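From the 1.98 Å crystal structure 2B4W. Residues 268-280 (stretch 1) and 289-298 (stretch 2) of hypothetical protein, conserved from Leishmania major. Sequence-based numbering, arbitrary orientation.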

# COMPACT_ATOMS: atom_id res chain seq x y z
N GLY A 268 -2.25 -0.09 3.88
CA GLY A 268 -1.65 0.96 4.71
C GLY A 268 -2.24 0.97 6.10
O GLY A 268 -3.15 0.20 6.45
N ILE A 269 -1.77 1.88 6.95
CA ILE A 269 -2.37 2.02 8.27
C ILE A 269 -3.14 3.33 8.43
O ILE A 269 -2.89 4.34 7.76
CB ILE A 269 -1.33 1.99 9.41
CG1 ILE A 269 -0.32 3.09 9.21
CG2 ILE A 269 -0.74 0.59 9.56
CD1 ILE A 269 0.72 3.29 10.30
N VAL A 270 -4.09 3.29 9.35
CA VAL A 270 -4.84 4.48 9.73
C VAL A 270 -4.66 4.71 11.24
O VAL A 270 -4.92 3.80 12.01
CB VAL A 270 -6.32 4.37 9.39
CG1 VAL A 270 -7.11 5.56 9.89
CG2 VAL A 270 -6.54 4.23 7.88
N MSE A 271 -4.23 5.89 11.64
CA MSE A 271 -4.09 6.25 13.05
C MSE A 271 -5.44 6.27 13.76
O MSE A 271 -6.42 6.87 13.33
CB MSE A 271 -3.40 7.60 13.15
CG MSE A 271 -2.43 7.88 14.27
SE MSE A 271 -1.16 6.47 14.63
CE MSE A 271 -1.88 6.30 16.41
N ARG A 272 -5.51 5.62 14.92
CA ARG A 272 -6.77 5.63 15.67
C ARG A 272 -6.65 6.58 16.87
O ARG A 272 -5.52 6.86 17.26
CB ARG A 272 -7.10 4.24 16.20
CG ARG A 272 -7.36 3.22 15.09
CD ARG A 272 -7.32 1.80 15.66
NE ARG A 272 -8.27 1.66 16.75
CZ ARG A 272 -9.48 1.15 16.76
NH1 ARG A 272 -10.05 0.64 15.68
NH2 ARG A 272 -10.14 1.15 17.92
N SER A 273 -7.77 7.02 17.43
CA SER A 273 -7.66 8.02 18.51
C SER A 273 -7.23 7.36 19.81
O SER A 273 -6.63 8.02 20.67
CB SER A 273 -8.91 8.86 18.73
OG SER A 273 -10.18 8.29 18.50
N ASP A 274 -7.50 6.06 19.96
CA ASP A 274 -7.04 5.35 21.16
C ASP A 274 -5.57 5.03 21.09
O ASP A 274 -4.98 4.39 21.97
CB ASP A 274 -7.88 4.10 21.34
CG ASP A 274 -7.74 3.07 20.24
OD1 ASP A 274 -6.76 3.08 19.46
OD2 ASP A 274 -8.65 2.22 20.16
N GLY A 275 -4.91 5.48 20.01
CA GLY A 275 -3.48 5.29 19.92
C GLY A 275 -3.02 4.06 19.18
O GLY A 275 -1.82 3.90 18.89
N LYS A 276 -3.95 3.17 18.87
CA LYS A 276 -3.67 2.01 18.04
C LYS A 276 -3.71 2.40 16.56
O LYS A 276 -4.01 3.55 16.25
CB LYS A 276 -4.68 0.91 18.34
N VAL A 277 -3.41 1.44 15.68
CA VAL A 277 -3.65 1.68 14.26
C VAL A 277 -4.53 0.59 13.64
O VAL A 277 -4.52 -0.58 14.03
CB VAL A 277 -2.35 1.81 13.46
CG1 VAL A 277 -1.48 2.93 14.03
CG2 VAL A 277 -1.60 0.48 13.41
N ASP A 278 -5.31 0.99 12.63
CA ASP A 278 -5.95 0.00 11.79
C ASP A 278 -5.06 -0.23 10.56
O ASP A 278 -4.78 0.68 9.78
CB ASP A 278 -7.34 0.40 11.32
CG ASP A 278 -8.39 0.45 12.40
OD1 ASP A 278 -8.42 -0.48 13.24
OD2 ASP A 278 -9.21 1.40 12.36
N LEU A 279 -4.65 -1.47 10.41
CA LEU A 279 -3.99 -2.01 9.24
C LEU A 279 -5.00 -2.62 8.26
O LEU A 279 -5.71 -3.56 8.59
CB LEU A 279 -3.00 -3.07 9.70
CG LEU A 279 -2.17 -3.75 8.61
CD1 LEU A 279 -1.37 -2.72 7.83
CD2 LEU A 279 -1.25 -4.78 9.25
N TYR A 280 -5.01 -2.07 7.06
CA TYR A 280 -5.74 -2.53 5.89
C TYR A 280 -4.79 -3.30 4.98
O TYR A 280 -3.65 -2.90 4.72
CB TYR A 280 -6.36 -1.34 5.17
CG TYR A 280 -7.44 -0.65 5.97
CD1 TYR A 280 -7.18 0.25 7.00
CD2 TYR A 280 -8.77 -0.93 5.68
CE1 TYR A 280 -8.21 0.85 7.71
CE2 TYR A 280 -9.79 -0.33 6.37
CZ TYR A 280 -9.51 0.56 7.39
OH TYR A 280 -10.58 1.11 8.05
N GLY A 289 -8.71 -6.98 4.13
CA GLY A 289 -8.92 -7.11 5.55
C GLY A 289 -8.46 -5.88 6.32
O GLY A 289 -7.71 -5.03 5.84
N ARG A 290 -8.94 -5.79 7.55
CA ARG A 290 -8.50 -4.82 8.54
C ARG A 290 -8.28 -5.51 9.89
O ARG A 290 -9.18 -6.20 10.38
CB ARG A 290 -9.53 -3.69 8.69
CG ARG A 290 -9.25 -2.78 9.87
CD ARG A 290 -10.33 -1.77 10.11
NE ARG A 290 -11.56 -2.25 10.72
CZ ARG A 290 -11.71 -2.60 12.00
NH1 ARG A 290 -10.74 -2.55 12.89
NH2 ARG A 290 -12.89 -3.03 12.44
N ILE A 291 -7.10 -5.31 10.46
CA ILE A 291 -6.78 -5.73 11.81
C ILE A 291 -6.29 -4.48 12.57
O ILE A 291 -5.66 -3.63 11.94
CB ILE A 291 -5.70 -6.82 11.94
CG1 ILE A 291 -4.37 -6.48 11.28
CG2 ILE A 291 -6.29 -8.16 11.47
CD1 ILE A 291 -3.22 -7.47 11.39
N THR A 292 -6.62 -4.46 13.85
CA THR A 292 -6.21 -3.39 14.78
C THR A 292 -5.04 -3.95 15.58
O THR A 292 -5.14 -5.01 16.18
CB THR A 292 -7.39 -2.95 15.66
OG1 THR A 292 -8.47 -2.49 14.83
CG2 THR A 292 -7.00 -1.78 16.55
N ILE A 293 -3.93 -3.23 15.53
CA ILE A 293 -2.63 -3.56 16.03
C ILE A 293 -1.98 -2.36 16.73
O ILE A 293 -2.43 -1.23 16.58
CB ILE A 293 -1.75 -4.06 14.88
CG1 ILE A 293 -1.53 -3.06 13.75
CG2 ILE A 293 -2.32 -5.34 14.29
CD1 ILE A 293 -0.29 -3.34 12.92
N ASP A 294 -0.94 -2.60 17.49
CA ASP A 294 -0.16 -1.56 18.14
C ASP A 294 0.55 -0.71 17.08
O ASP A 294 0.87 -1.21 16.00
CB ASP A 294 0.89 -2.16 19.06
CG ASP A 294 0.29 -3.07 20.12
OD1 ASP A 294 -0.47 -2.56 20.97
OD2 ASP A 294 0.56 -4.29 20.07
N TYR A 295 0.76 0.54 17.45
CA TYR A 295 1.55 1.46 16.66
C TYR A 295 2.89 0.84 16.28
O TYR A 295 3.70 0.46 17.12
CB TYR A 295 1.82 2.77 17.38
CG TYR A 295 2.51 3.83 16.56
CD1 TYR A 295 1.93 4.35 15.41
CD2 TYR A 295 3.75 4.34 16.94
CE1 TYR A 295 2.55 5.33 14.66
CE2 TYR A 295 4.39 5.32 16.19
CZ TYR A 295 3.78 5.81 15.06
OH TYR A 295 4.39 6.78 14.30
N PRO A 296 3.13 0.72 14.99
CA PRO A 296 4.34 0.00 14.57
C PRO A 296 5.61 0.81 14.36
O PRO A 296 6.60 0.27 13.85
CB PRO A 296 3.85 -0.53 13.21
CG PRO A 296 3.00 0.56 12.67
CD PRO A 296 2.32 1.19 13.86
N PHE A 297 5.67 2.08 14.72
CA PHE A 297 6.92 2.82 14.57
C PHE A 297 7.34 3.38 15.94
O PHE A 297 8.00 4.41 16.02
CB PHE A 297 6.80 3.97 13.57
CG PHE A 297 6.11 3.67 12.25
CD1 PHE A 297 6.57 2.65 11.44
CD2 PHE A 297 5.01 4.40 11.83
CE1 PHE A 297 5.96 2.36 10.23
CE2 PHE A 297 4.39 4.11 10.63
CZ PHE A 297 4.85 3.08 9.82
N LYS A 298 6.91 2.66 16.98
CA LYS A 298 7.18 3.02 18.36
C LYS A 298 8.63 3.44 18.57
O LYS A 298 9.58 2.80 18.13
CB LYS A 298 6.80 1.88 19.30
O HOH W 1 -0.30 1.42 19.92

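Stretch 2 enters as a strand that runs antiparallel to the strand at the end of stretch 1. Gly 289 O receives a CA-H...O contact from Tyr 280 CA at 3.2 Å, as is usual beside a non-hydrogen-bonded pair, here Arg 290 with Tyr 280.

Arg 290 faces Tyr 280. Its aliphatic stem lies over the phenol ring, with Arg 290 CG 4.3 Å from the centroid of the Tyr 280 ring and only 14° off the normal, so the long side chain offers hydrocarbon to the ring and charge beyond it. That charge reaches Asp 278: Arg 290 NH1 lies 3.1 Å from Asp 278 OD1, a salt bridge whose hydrogen bond is weak, its angle only 135°. Arg 272 NH1 also donates to Asp 278 OD1, at 3.1 Å. The shared carboxylate helps to explain how two like charges can sit close together, with Arg 272 NH1 and Arg 290 NH1 4.3 Å apart.

Ile 291 turns to the other face of the sheet. Its backbone pairs reciprocally with Leu 279, Leu 279 N to Ile 291 O at 2.8 Å and Ile 291 N to Leu 279 O at 2.9 Å, while the branched side chain packs against its neighbor, Leu 279 CD2 to Ile 291 CD1 at 4.0 Å.

Thr 292 returns to the polar face opposite Asp 278. Its short side chain places a hydroxyl beside the carboxylate: Thr 292 OG1 donates to Asp 278 OD1 at 2.6 Å, adding a third donor to that oxygen. Its methyl, CG2, lies over one face of the Arg 272 guanidinium.

Ile 293 pairs with Val 277 through nearly linear bonds, Val 277 N to Ile 293 O at 3.0 Å and Ile 293 N to Val 277 O at 3.1 Å. Apolar branches suit the face it shares with Val 277 and Leu 279; Val 277 CG2 and Ile 293 CG1 are 3.6 Å apart.

Asp 294 points away, its carboxylate satisfied elsewhere in the structure. A water accepts from Tyr 295 N at 2.8 Å and donates to Gly 275 O at 3.1 Å, linking the backbones. The flat Tyr 295 ring offers apolar surface, meeting Val 277 CG1 at its edge and selenomethionine Met 271 obliquely, Met 271 SE to Tyr 295 CD1 at 3.8 Å; its OH is hydrogen-bonded elsewhere.

Compact, apolar Pro 296 and Phe 297 extend the packing: Val 277 CG2 lies 4.0 Å from Pro 296 CD, and Ile 269 CD1 3.8 Å from Phe 297 CE2.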